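Side-chain contacts in intracellular protein transport protein USO1 (Saccharomyces cerevisiae S288c, PDB 6LSU), which acts in protein transport from the endoplasmic reticulum to the Golgi complex, as a homodimer with globular heads and a coiled-coil tail: residues 85-88 with 89-93; 165-168 with 169-173; 408-411 with 412-416; 705-708 with 709-713; 712-715 with 716-720. All coordinates share one frame; numbering follows the deposited sequence.

Contact 1 (85-88 with 89-93); sequences LETI and LILFI
In ARM (armadillo) repeat 1 of the globular head, Thr87 and Leu91 sit one turn apart near the C-terminal end of helix 78-91. Their side chains lie side by side and point the same way. The methyl CG2 of Thr87 reaches CD1 of Leu91 at 4.2 Å, a loose apolar touch. Chi1 of Thr87, -63°, sets OG1 beside the backbone N and so leaves CG2 anti to it, beside the carbonyl carbon. From there OG1 hydrogen-bonds Ala83 O. Thr87 thus has a polar link to the preceding turn and an apolar touch with the following one.

Backbone bonds from i+4 to i run through this turn. Leu89 N meets Leu85 O at 3.0 Å. Ile90 N meets Glu86 O at 2.8 Å, and Leu91 N meets Thr87 O at 2.9 Å. The last bond, Phe92 N to Ile88 O, is weak. CG of Leu89 folds back to 3.4 Å from Leu85 O and leans along the preceding turn.

The carboxylate of Glu86 has salt-bridge partners in Lys82, one turn earlier on the same helix, and Lys49 of helix 38-54. Tyr165 OH is hydrogen-bonded to OE1 of Glu86. Thr87 and Leu91 pack on helix 38-54, while Leu85, Ile88 and Leu89 pack on helix 160-174. A buried helix with neighbouring helices against different flanks is typical of the ARM-repeat alpha-solenoid.

Contact 2 (165-168 with 169-173); sequences YTIQ and LLEAV
Glu171 lays its carboxylate across the preceding turn, over Ile167 and Gln168. Atom OE2 approaches Ile167 CG2 at 3.9 Å. It meets Gln168 at CA, 3.6 Å away, and at CG, 4.0 Å away. The two longer side chains cross at a slant. The planes of the Gln168 amide and the Glu171 carboxylate are 22° apart, but these flat groups do not stack. Chi1 of Glu171 is -79°, which sets CG anti to the carbonyl carbon and turns the chain back along the helix towards Ile167. The other carboxylate oxygen, OE1, is hydrogen-bonded to Ser110 OG. OE2 also lies near Glu209 OE1, a close pair of like charges that may raise the proton affinity of either group.

The backbone bonds are those of an unbroken helix. Leu170 N to Thr166 O is 3.0 Å. Glu171 N to Ile167 O is 2.9 Å, and Ala172 N to Gln168 O is also 2.9 Å.

Ile167 and Leu170 pack on helix 204-218, whereas Thr166 and Leu169 meet helix 145-154. This part of helix 160-174, in ARM repeat 2, is thus enclosed by helices before and after it in the chain, as is typical of an alpha-solenoid.

Contact 3 (408-411 with 412-416); sequences LINW and MLYAN
The ring of Tyr414 and the amide of Asn410 meet one turn apart near the end of helix 404-414, in ARM repeat 7. The two side chains cross at about a right angle, and their flat groups are 41° apart. ND2 of Asn410 comes within 3.8 Å of Tyr414 CD2, in an oblique approach. With chi1 at 175°, CG of Asn410 is anti to its backbone N, which leads the amide along the helix towards Tyr414. ND2 is hydrogen-bonded to Lys496 O, which helps to fix the amide. One face of the Tyr414 ring carries CB of the adjacent Leu413, displaced towards the ring's rim. At the edge of the Trp411 indole, in its plane, lies OD1 of Asn410. Farther out, this indole meets Phe346 edge-to-face and His419 at about 45°.

The backbone bonds weaken at the helix end. Met412 N to Leu408 O is 2.8 Å. Asn410 O takes Tyr414 N at 2.9 Å and, more weakly, Leu413 N at 3.3 Å. Ala415, the first residue to leave helical geometry, gives Trp411 O a weak bond from its N.

Ile409 and Leu413 run side by side, pointing the same way. Leu413 also packs on Leu499 and Val502 of helix 499-504. CG2 of Ile409 touches CD1 of Leu413 at 3.7 Å.

Contact 4 (705-708 with 709-713); sequences FIQL and FNENI
Leu708 O accepts a hydrogen bond from the side chain of Asn712 at the end of helix 703-711. ND2 of Asn712 lies 2.8 Å from this oxygen, tilted 20° from the carbonyl plane. Two weak backbone bonds go to the same atom: Asn712 N to Leu708 O at 3.1 Å, and Glu711 N to Leu708 O at 3.3 Å. Three donors therefore share one carbonyl where the helix stops. Asn712 is the first residue to leave helical geometry, and it is also the N-cap position of helix 713-717, so the arrangement marks a break between consecutive helices in the C-terminal part of the head. Its amide, however, bonds back to Leu708 O and does not cap helix 713-717. Chi1 of Asn712, -46°, places CG beside the backbone N and turns the amide back towards Leu708.

Within the helix, Phe709 N bonds Phe705 O at 2.7 Å.

Around this backbone, Leu708 and Asn712 cross at a slant, and CD1 of Leu708 is 3.6 Å from Asn712 ND2. Ile706 and Asn710 run side by side, with the methyl CG2 of Ile706 3.5 Å from Asn710 ND2. Phe705 and Phe709 both pack on Met630 of helix 622-637, and the ring of Phe709 meets those of Phe670 and Phe676 edge-to-face. Over one face of the Phe705 ring sits CB of Phe709, 4.2 Å from Phe705 CE2.

Contact 5 (712-715 with 716-720); sequences NIYR and IRTAL
Thr718 and Arg717 both reach back to the ring of Tyr714, in two different ways. The first is a CH-pi contact. The methyl CG2 of Thr718 stands over one face of the Tyr714 ring, 3.8 Å from the centroid and 17° off the ring normal. It is displaced towards the rim, closest to CE1 of Tyr714 at 3.6 Å. With chi1 of Tyr714 at 176°, CG is anti to the backbone N, and the ring is carried along the helix towards Thr718.

The second is an edge contact. NH2 of Arg717 lies close to the plane of the Tyr714 ring, nearest CD1 of Tyr714 at 3.1 Å. The guanidinium is turned 76° against the ring, so the two groups are not stacked. The arginine chain bends at chi3. CA of Tyr714 lies over one face of the guanidinium.

These residues belong to the short helix 713-717 in the C-terminal part of the Uso1/p115-type head. Its backbone hydrogen bonds are few. Ile716 N meets Asn712 O at 3.0 Å, Arg717 N meets Ile713 O at 3.1 Å, and Thr718 N meets Tyr714 O at 3.0 Å. Thr718 is already the first residue to leave helical geometry. Ile716 O is hydrogen-bonded to Tyr663 OH of helix 660-673.

Of charged pairs, Arg715 extends away to a long, weak one between its NE and Glu637 OE1.

Ile716 packs outward on Phe591, Met630 and Val634; its CD1 lies 4.2 Å from CB of Asn712.

In the fold
All five contacts are local, each within one continuous piece of chain, so none closes a long loop. None nests within or crosses another. From the N terminus, contact 1 on helix 78-91 comes first, then contact 2 on helix 160-174. Their centres are about 10 Å apart, and they touch through packing such as Leu89 CD1 to Tyr165 CD1 at 3.6 Å, which joins ARM 1 to ARM 2. Contact 3, in ARM 7, is about 51 Å from contact 2 between centres, on the opposite side of the chain's centre. Contacts 4 and 5 follow near the C terminus. They overlap in Asn712 and Ile713, where helix 703-711 gives way to helix 713-717.

Contact 1 (85-88 with 89-93)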
# COMPACT_ATOMS: atom_id res chain seq x y z
N LEU A 85 22.07 1.28 36.33
CA LEU A 85 21.36 1.07 35.04
C LEU A 85 20.58 -0.26 35.12
O LEU A 85 19.39 -0.26 34.74
CB LEU A 85 22.34 1.11 33.85
CG LEU A 85 23.03 2.46 33.60
CD1 LEU A 85 24.00 2.37 32.46
CD2 LEU A 85 22.06 3.54 33.25
N GLU A 86 21.17 -1.35 35.64
CA GLU A 86 20.40 -2.61 35.68
C GLU A 86 19.19 -2.37 36.58
O GLU A 86 18.06 -2.83 36.21
CB GLU A 86 21.19 -3.83 36.18
CG GLU A 86 22.45 -4.10 35.38
CD GLU A 86 23.40 -5.17 35.86
OE1 GLU A 86 24.28 -5.60 35.03
OE2 GLU A 86 23.26 -5.62 37.02
N THR A 87 19.38 -1.63 37.67
CA THR A 87 18.33 -1.48 38.72
C THR A 87 17.19 -0.67 38.11
O THR A 87 16.01 -1.13 38.18
CB THR A 87 18.90 -0.94 40.04
OG1 THR A 87 19.83 -1.92 40.52
CG2 THR A 87 17.79 -0.72 41.07
N ILE A 88 17.50 0.42 37.42
CA ILE A 88 16.43 1.26 36.81
C ILE A 88 15.64 0.44 35.79
O ILE A 88 14.38 0.55 35.75
CB ILE A 88 16.98 2.53 36.18
CG1 ILE A 88 17.76 3.34 37.21
CG2 ILE A 88 15.82 3.34 35.58
CD1 ILE A 88 18.36 4.61 36.64
N LEU A 89 16.36 -0.33 34.96
CA LEU A 89 15.77 -1.16 33.90
C LEU A 89 14.87 -2.21 34.53
O LEU A 89 13.80 -2.51 33.98
CB LEU A 89 16.88 -1.80 33.06
CG LEU A 89 17.42 -0.86 32.00
CD1 LEU A 89 18.67 -1.40 31.32
CD2 LEU A 89 16.34 -0.57 30.98
N ILE A 90 15.27 -2.76 35.67
CA ILE A 90 14.39 -3.76 36.34
C ILE A 90 13.11 -3.04 36.78
O ILE A 90 11.98 -3.54 36.54
CB ILE A 90 15.09 -4.43 37.51
CG1 ILE A 90 16.28 -5.25 36.99
CG2 ILE A 90 14.07 -5.25 38.29
CD1 ILE A 90 16.99 -6.06 38.07
N LEU A 91 13.29 -1.83 37.30
CA LEU A 91 12.17 -1.09 37.92
C LEU A 91 11.16 -0.69 36.85
O LEU A 91 9.93 -0.67 37.17
CB LEU A 91 12.72 0.12 38.67
CG LEU A 91 13.47 -0.19 39.96
CD1 LEU A 91 14.07 1.10 40.51
CD2 LEU A 91 12.55 -0.84 40.97
N PHE A 92 11.60 -0.50 35.62
CA PHE A 92 10.76 0.11 34.55
C PHE A 92 9.36 -0.54 34.41
O PHE A 92 8.39 0.22 34.17
CB PHE A 92 11.44 0.15 33.19
CG PHE A 92 10.86 1.28 32.37
CD1 PHE A 92 11.24 2.58 32.63
CD2 PHE A 92 9.86 1.06 31.44
CE1 PHE A 92 10.67 3.64 31.94
CE2 PHE A 92 9.32 2.12 30.72
CZ PHE A 92 9.72 3.41 30.98
N ILE A 93 9.23 -1.85 34.58
CA ILE A 93 7.94 -2.58 34.40
C ILE A 93 7.91 -3.73 35.38
O ILE A 93 9.00 -4.30 35.59
CB ILE A 93 7.75 -3.06 32.94
CG1 ILE A 93 7.58 -1.86 32.00
CG2 ILE A 93 6.60 -4.04 32.82
CD1 ILE A 93 7.56 -2.20 30.56

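Contact 2 (165-168 with 169-173)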
# COMPACT_ATOMS: atom_id res chain seq x y z
N TYR A 165 23.02 -0.97 27.89
CA TYR A 165 21.99 -0.65 28.90
C TYR A 165 21.50 0.79 28.69
O TYR A 165 20.30 1.09 28.86
CB TYR A 165 22.55 -0.79 30.30
CG TYR A 165 22.66 -2.18 30.85
CD1 TYR A 165 21.69 -3.13 30.61
CD2 TYR A 165 23.69 -2.51 31.70
CE1 TYR A 165 21.78 -4.41 31.16
CE2 TYR A 165 23.78 -3.76 32.29
CZ TYR A 165 22.84 -4.73 31.99
OH TYR A 165 22.93 -5.96 32.57
N THR A 166 22.38 1.66 28.24
CA THR A 166 22.05 3.10 28.02
C THR A 166 21.07 3.24 26.85
O THR A 166 20.05 3.93 26.99
CB THR A 166 23.35 3.88 27.87
OG1 THR A 166 24.07 3.68 29.08
CG2 THR A 166 23.13 5.34 27.61
N ILE A 167 21.38 2.60 25.72
CA ILE A 167 20.52 2.51 24.51
C ILE A 167 19.15 2.00 24.95
O ILE A 167 18.15 2.63 24.65
CB ILE A 167 21.13 1.58 23.44
CG1 ILE A 167 22.42 2.15 22.86
CG2 ILE A 167 20.11 1.36 22.34
CD1 ILE A 167 23.10 1.25 21.86
N GLN A 168 19.13 0.88 25.66
CA GLN A 168 17.87 0.22 26.09
C GLN A 168 17.08 1.18 26.97
O GLN A 168 15.83 1.26 26.74
CB GLN A 168 18.17 -1.10 26.79
CG GLN A 168 18.69 -2.13 25.81
CD GLN A 168 19.15 -3.42 26.45
OE1 GLN A 168 19.79 -3.46 27.50
NE2 GLN A 168 18.87 -4.52 25.77
N LEU A 169 17.73 1.89 27.91
CA LEU A 169 17.02 2.78 28.87
C LEU A 169 16.37 3.92 28.09
O LEU A 169 15.19 4.20 28.32
CB LEU A 169 17.97 3.29 29.96
CG LEU A 169 17.30 4.08 31.08
CD1 LEU A 169 16.18 3.29 31.73
CD2 LEU A 169 18.34 4.50 32.11
N LEU A 170 17.11 4.50 27.15
CA LEU A 170 16.60 5.55 26.23
C LEU A 170 15.44 5.05 25.37
O LEU A 170 14.53 5.88 25.09
CB LEU A 170 17.76 6.01 25.34
CG LEU A 170 18.71 6.94 26.09
CD1 LEU A 170 19.85 7.37 25.19
CD2 LEU A 170 17.94 8.16 26.64
N GLU A 171 15.49 3.80 24.90
CA GLU A 171 14.36 3.21 24.16
C GLU A 171 13.15 3.17 25.10
O GLU A 171 12.06 3.41 24.66
CB GLU A 171 14.66 1.78 23.66
CG GLU A 171 15.51 1.67 22.42
CD GLU A 171 15.79 0.18 22.14
OE1 GLU A 171 15.02 -0.45 21.36
OE2 GLU A 171 16.70 -0.39 22.78
N ALA A 172 13.34 2.79 26.35
CA ALA A 172 12.24 2.70 27.35
C ALA A 172 11.58 4.06 27.54
O ALA A 172 10.33 4.15 27.50
CB ALA A 172 12.78 2.15 28.63
N VAL A 173 12.37 5.13 27.67
CA VAL A 173 11.77 6.47 27.89
C VAL A 173 11.17 6.97 26.56
O VAL A 173 10.16 7.67 26.62
CB VAL A 173 12.76 7.45 28.54
CG1 VAL A 173 13.53 6.77 29.67
CG2 VAL A 173 13.70 8.10 27.56

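Contact 3 (408-411 with 412-416)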
# COMPACT_ATOMS: atom_id res chain seq x y z
N LEU A 408 0.24 -7.15 -18.80
CA LEU A 408 -0.69 -6.49 -17.88
C LEU A 408 -2.12 -6.81 -18.31
O LEU A 408 -2.90 -7.23 -17.50
CB LEU A 408 -0.42 -4.99 -17.86
CG LEU A 408 0.88 -4.60 -17.15
CD1 LEU A 408 1.06 -3.09 -17.20
CD2 LEU A 408 0.90 -5.03 -15.69
N ILE A 409 -2.41 -6.61 -19.58
CA ILE A 409 -3.77 -6.76 -20.15
C ILE A 409 -4.17 -8.21 -20.03
O ILE A 409 -5.28 -8.50 -19.62
CB ILE A 409 -3.80 -6.25 -21.59
CG1 ILE A 409 -3.60 -4.73 -21.59
CG2 ILE A 409 -5.11 -6.66 -22.23
CD1 ILE A 409 -3.46 -4.10 -22.97
N ASN A 410 -3.22 -9.09 -20.27
CA ASN A 410 -3.49 -10.52 -20.19
C ASN A 410 -3.81 -10.87 -18.74
O ASN A 410 -4.77 -11.62 -18.50
CB ASN A 410 -2.29 -11.27 -20.74
CG ASN A 410 -2.51 -12.73 -20.55
OD1 ASN A 410 -2.15 -13.27 -19.52
ND2 ASN A 410 -3.23 -13.28 -21.50
N TRP A 411 -3.02 -10.40 -17.80
CA TRP A 411 -3.16 -10.79 -16.38
C TRP A 411 -4.46 -10.21 -15.86
O TRP A 411 -5.25 -10.99 -15.27
CB TRP A 411 -1.99 -10.31 -15.53
CG TRP A 411 -0.84 -11.25 -15.59
CD1 TRP A 411 -0.58 -12.17 -16.55
CD2 TRP A 411 0.24 -11.33 -14.66
NE1 TRP A 411 0.60 -12.82 -16.28
CE2 TRP A 411 1.10 -12.35 -15.10
CE3 TRP A 411 0.55 -10.66 -13.48
CZ2 TRP A 411 2.26 -12.67 -14.44
CZ3 TRP A 411 1.69 -11.00 -12.80
CH2 TRP A 411 2.53 -12.00 -13.28
N MET A 412 -4.67 -8.93 -16.17
CA MET A 412 -5.90 -8.20 -15.80
C MET A 412 -7.13 -9.03 -16.21
O MET A 412 -8.08 -9.14 -15.36
CB MET A 412 -5.95 -6.81 -16.44
CG MET A 412 -6.99 -5.98 -15.77
SD MET A 412 -7.15 -4.36 -16.48
CE MET A 412 -7.22 -4.82 -18.20
N LEU A 413 -7.16 -9.52 -17.46
CA LEU A 413 -8.39 -10.07 -18.12
C LEU A 413 -8.55 -11.55 -17.80
O LEU A 413 -9.65 -11.90 -17.33
CB LEU A 413 -8.32 -9.92 -19.65
CG LEU A 413 -8.35 -8.50 -20.18
CD1 LEU A 413 -8.27 -8.48 -21.68
CD2 LEU A 413 -9.60 -7.79 -19.71
N TYR A 414 -7.51 -12.37 -18.06
CA TYR A 414 -7.61 -13.84 -18.11
C TYR A 414 -6.86 -14.54 -16.97
O TYR A 414 -6.71 -15.80 -17.06
CB TYR A 414 -7.09 -14.40 -19.45
CG TYR A 414 -7.69 -13.75 -20.66
CD1 TYR A 414 -8.97 -14.06 -21.11
CD2 TYR A 414 -6.96 -12.80 -21.37
CE1 TYR A 414 -9.52 -13.41 -22.21
CE2 TYR A 414 -7.49 -12.15 -22.47
CZ TYR A 414 -8.79 -12.44 -22.88
OH TYR A 414 -9.31 -11.76 -23.95
N ALA A 415 -6.35 -13.81 -15.96
CA ALA A 415 -5.50 -14.45 -14.92
C ALA A 415 -6.33 -14.64 -13.66
O ALA A 415 -5.83 -14.28 -12.55
CB ALA A 415 -4.26 -13.65 -14.62
N ASN A 416 -7.54 -15.19 -13.81
CA ASN A 416 -8.29 -15.74 -12.65
C ASN A 416 -7.71 -17.13 -12.37
O ASN A 416 -6.92 -17.65 -13.21
CB ASN A 416 -9.80 -15.67 -12.87
CG ASN A 416 -10.29 -16.65 -13.92
OD1 ASN A 416 -9.52 -17.33 -14.58
ND2 ASN A 416 -11.60 -16.74 -14.05

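Contact 4 (705-708 with 709-713)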
# COMPACT_ATOMS: atom_id res chain seq x y z
N PHE A 705 -18.18 5.36 -13.29
CA PHE A 705 -19.66 5.33 -13.40
C PHE A 705 -20.24 6.00 -12.15
O PHE A 705 -21.12 6.92 -12.27
CB PHE A 705 -20.22 3.93 -13.56
CG PHE A 705 -21.72 3.94 -13.44
CD1 PHE A 705 -22.49 4.34 -14.51
CD2 PHE A 705 -22.33 3.63 -12.24
CE1 PHE A 705 -23.87 4.39 -14.41
CE2 PHE A 705 -23.72 3.72 -12.12
CZ PHE A 705 -24.49 4.09 -13.21
N ILE A 706 -19.74 5.58 -10.98
CA ILE A 706 -20.10 6.17 -9.66
C ILE A 706 -19.93 7.69 -9.72
O ILE A 706 -20.76 8.35 -9.14
CB ILE A 706 -19.27 5.58 -8.52
CG1 ILE A 706 -19.46 4.07 -8.39
CG2 ILE A 706 -19.61 6.27 -7.22
CD1 ILE A 706 -18.43 3.40 -7.54
N GLN A 707 -18.84 8.21 -10.30
CA GLN A 707 -18.55 9.67 -10.25
C GLN A 707 -19.59 10.33 -11.16
O GLN A 707 -20.17 11.39 -10.80
CB GLN A 707 -17.13 10.00 -10.70
CG GLN A 707 -16.07 10.00 -9.60
CD GLN A 707 -14.69 9.94 -10.20
OE1 GLN A 707 -14.25 10.87 -10.89
NE2 GLN A 707 -14.00 8.83 -9.99
N LEU A 708 -19.78 9.73 -12.34
CA LEU A 708 -20.74 10.28 -13.33
C LEU A 708 -22.16 10.31 -12.72
O LEU A 708 -22.80 11.36 -12.76
CB LEU A 708 -20.71 9.42 -14.58
CG LEU A 708 -21.75 9.83 -15.62
CD1 LEU A 708 -21.28 11.08 -16.35
CD2 LEU A 708 -22.03 8.71 -16.61
N PHE A 709 -22.62 9.21 -12.13
CA PHE A 709 -23.97 9.15 -11.55
C PHE A 709 -24.09 10.25 -10.49
O PHE A 709 -24.95 11.15 -10.64
CB PHE A 709 -24.30 7.77 -11.01
CG PHE A 709 -25.69 7.71 -10.45
CD1 PHE A 709 -26.79 7.75 -11.29
CD2 PHE A 709 -25.89 7.71 -9.09
CE1 PHE A 709 -28.07 7.72 -10.78
CE2 PHE A 709 -27.18 7.68 -8.57
CZ PHE A 709 -28.26 7.70 -9.42
N ASN A 710 -23.25 10.18 -9.45
CA ASN A 710 -23.30 11.12 -8.30
C ASN A 710 -23.23 12.57 -8.79
O ASN A 710 -23.92 13.38 -8.24
CB ASN A 710 -22.24 10.79 -7.25
CG ASN A 710 -22.53 9.48 -6.54
OD1 ASN A 710 -23.67 9.03 -6.50
ND2 ASN A 710 -21.52 8.86 -5.96
N GLU A 711 -22.48 12.89 -9.84
CA GLU A 711 -22.26 14.29 -10.27
C GLU A 711 -23.44 14.80 -11.11
O GLU A 711 -23.54 16.04 -11.25
CB GLU A 711 -20.92 14.40 -11.00
CG GLU A 711 -19.73 14.43 -10.05
CD GLU A 711 -18.35 14.40 -10.69
OE1 GLU A 711 -18.24 14.77 -11.90
OE2 GLU A 711 -17.39 14.00 -9.98
N ASN A 712 -24.28 13.90 -11.66
CA ASN A 712 -25.48 14.30 -12.45
C ASN A 712 -26.74 13.57 -11.98
O ASN A 712 -27.64 13.37 -12.81
CB ASN A 712 -25.33 14.02 -13.94
CG ASN A 712 -24.00 14.48 -14.45
OD1 ASN A 712 -23.87 15.63 -14.87
ND2 ASN A 712 -23.01 13.58 -14.39
N ILE A 713 -26.87 13.25 -10.71
CA ILE A 713 -28.04 12.46 -10.25
C ILE A 713 -29.32 13.24 -10.52
O ILE A 713 -30.31 12.60 -10.91
CB ILE A 713 -27.93 12.04 -8.79
CG1 ILE A 713 -29.15 11.20 -8.40
CG2 ILE A 713 -27.76 13.24 -7.89
CD1 ILE A 713 -28.96 10.41 -7.14

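Contact 5 (712-715 with 716-720)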
# COMPACT_ATOMS: atom_id res chain seq x y z
N ASN A 712 -24.28 13.90 -11.66
CA ASN A 712 -25.48 14.30 -12.45
C ASN A 712 -26.74 13.57 -11.98
O ASN A 712 -27.64 13.37 -12.81
CB ASN A 712 -25.33 14.02 -13.94
CG ASN A 712 -24.00 14.48 -14.45
OD1 ASN A 712 -23.87 15.63 -14.87
ND2 ASN A 712 -23.01 13.58 -14.39
N ILE A 713 -26.87 13.25 -10.71
CA ILE A 713 -28.04 12.46 -10.25
C ILE A 713 -29.32 13.24 -10.52
O ILE A 713 -30.31 12.60 -10.91
CB ILE A 713 -27.93 12.04 -8.79
CG1 ILE A 713 -29.15 11.20 -8.40
CG2 ILE A 713 -27.76 13.24 -7.89
CD1 ILE A 713 -28.96 10.41 -7.14
N TYR A 714 -29.33 14.56 -10.33
CA TYR A 714 -30.54 15.38 -10.58
C TYR A 714 -30.92 15.28 -12.05
O TYR A 714 -32.05 14.87 -12.35
CB TYR A 714 -30.34 16.84 -10.17
CG TYR A 714 -31.50 17.74 -10.49
CD1 TYR A 714 -32.64 17.75 -9.70
CD2 TYR A 714 -31.46 18.57 -11.59
CE1 TYR A 714 -33.71 18.59 -9.98
CE2 TYR A 714 -32.52 19.42 -11.89
CZ TYR A 714 -33.64 19.42 -11.08
OH TYR A 714 -34.66 20.26 -11.41
N ARG A 715 -29.98 15.62 -12.94
CA ARG A 715 -30.18 15.57 -14.41
C ARG A 715 -30.72 14.19 -14.83
O ARG A 715 -31.54 14.18 -15.72
CB ARG A 715 -28.88 15.87 -15.16
CG ARG A 715 -29.12 16.22 -16.62
CD ARG A 715 -27.84 16.40 -17.41
NE ARG A 715 -28.09 16.79 -18.78
CZ ARG A 715 -27.19 17.30 -19.61
NH1 ARG A 715 -25.94 17.47 -19.20
NH2 ARG A 715 -27.50 17.63 -20.85
N ILE A 716 -30.25 13.07 -14.25
CA ILE A 716 -30.70 11.71 -14.66
C ILE A 716 -32.18 11.64 -14.29
O ILE A 716 -33.04 11.57 -15.21
CB ILE A 716 -29.89 10.56 -14.00
CG1 ILE A 716 -28.38 10.65 -14.21
CG2 ILE A 716 -30.44 9.21 -14.45
CD1 ILE A 716 -27.97 11.12 -15.57
N ARG A 717 -32.45 11.72 -12.98
CA ARG A 717 -33.79 11.58 -12.36
C ARG A 717 -34.84 12.41 -13.11
O ARG A 717 -35.98 11.92 -13.19
CB ARG A 717 -33.76 12.04 -10.90
CG ARG A 717 -35.05 11.77 -10.14
CD ARG A 717 -35.04 12.26 -8.70
NE ARG A 717 -35.03 13.72 -8.59
CZ ARG A 717 -34.07 14.44 -8.00
NH1 ARG A 717 -33.02 13.87 -7.44
NH2 ARG A 717 -34.19 15.76 -7.97
N THR A 718 -34.49 13.61 -13.62
CA THR A 718 -35.46 14.56 -14.25
C THR A 718 -35.31 14.57 -15.77
O THR A 718 -35.62 15.62 -16.40
CB THR A 718 -35.31 15.98 -13.69
OG1 THR A 718 -34.31 16.74 -14.37
CG2 THR A 718 -35.01 16.01 -12.21
N ALA A 719 -34.82 13.49 -16.37
CA ALA A 719 -34.61 13.44 -17.83
C ALA A 719 -35.97 13.51 -18.53
O ALA A 719 -36.10 14.30 -19.49
CB ALA A 719 -33.82 12.21 -18.22
N LEU A 720 -36.95 12.71 -18.08
CA LEU A 720 -38.29 12.60 -18.71
C LEU A 720 -39.16 13.81 -18.33
O LEU A 720 -39.92 14.29 -19.18
CB LEU A 720 -38.95 11.29 -18.29
CG LEU A 720 -38.27 10.03 -18.82
CD1 LEU A 720 -39.25 8.89 -18.94
CD2 LEU A 720 -37.61 10.28 -20.17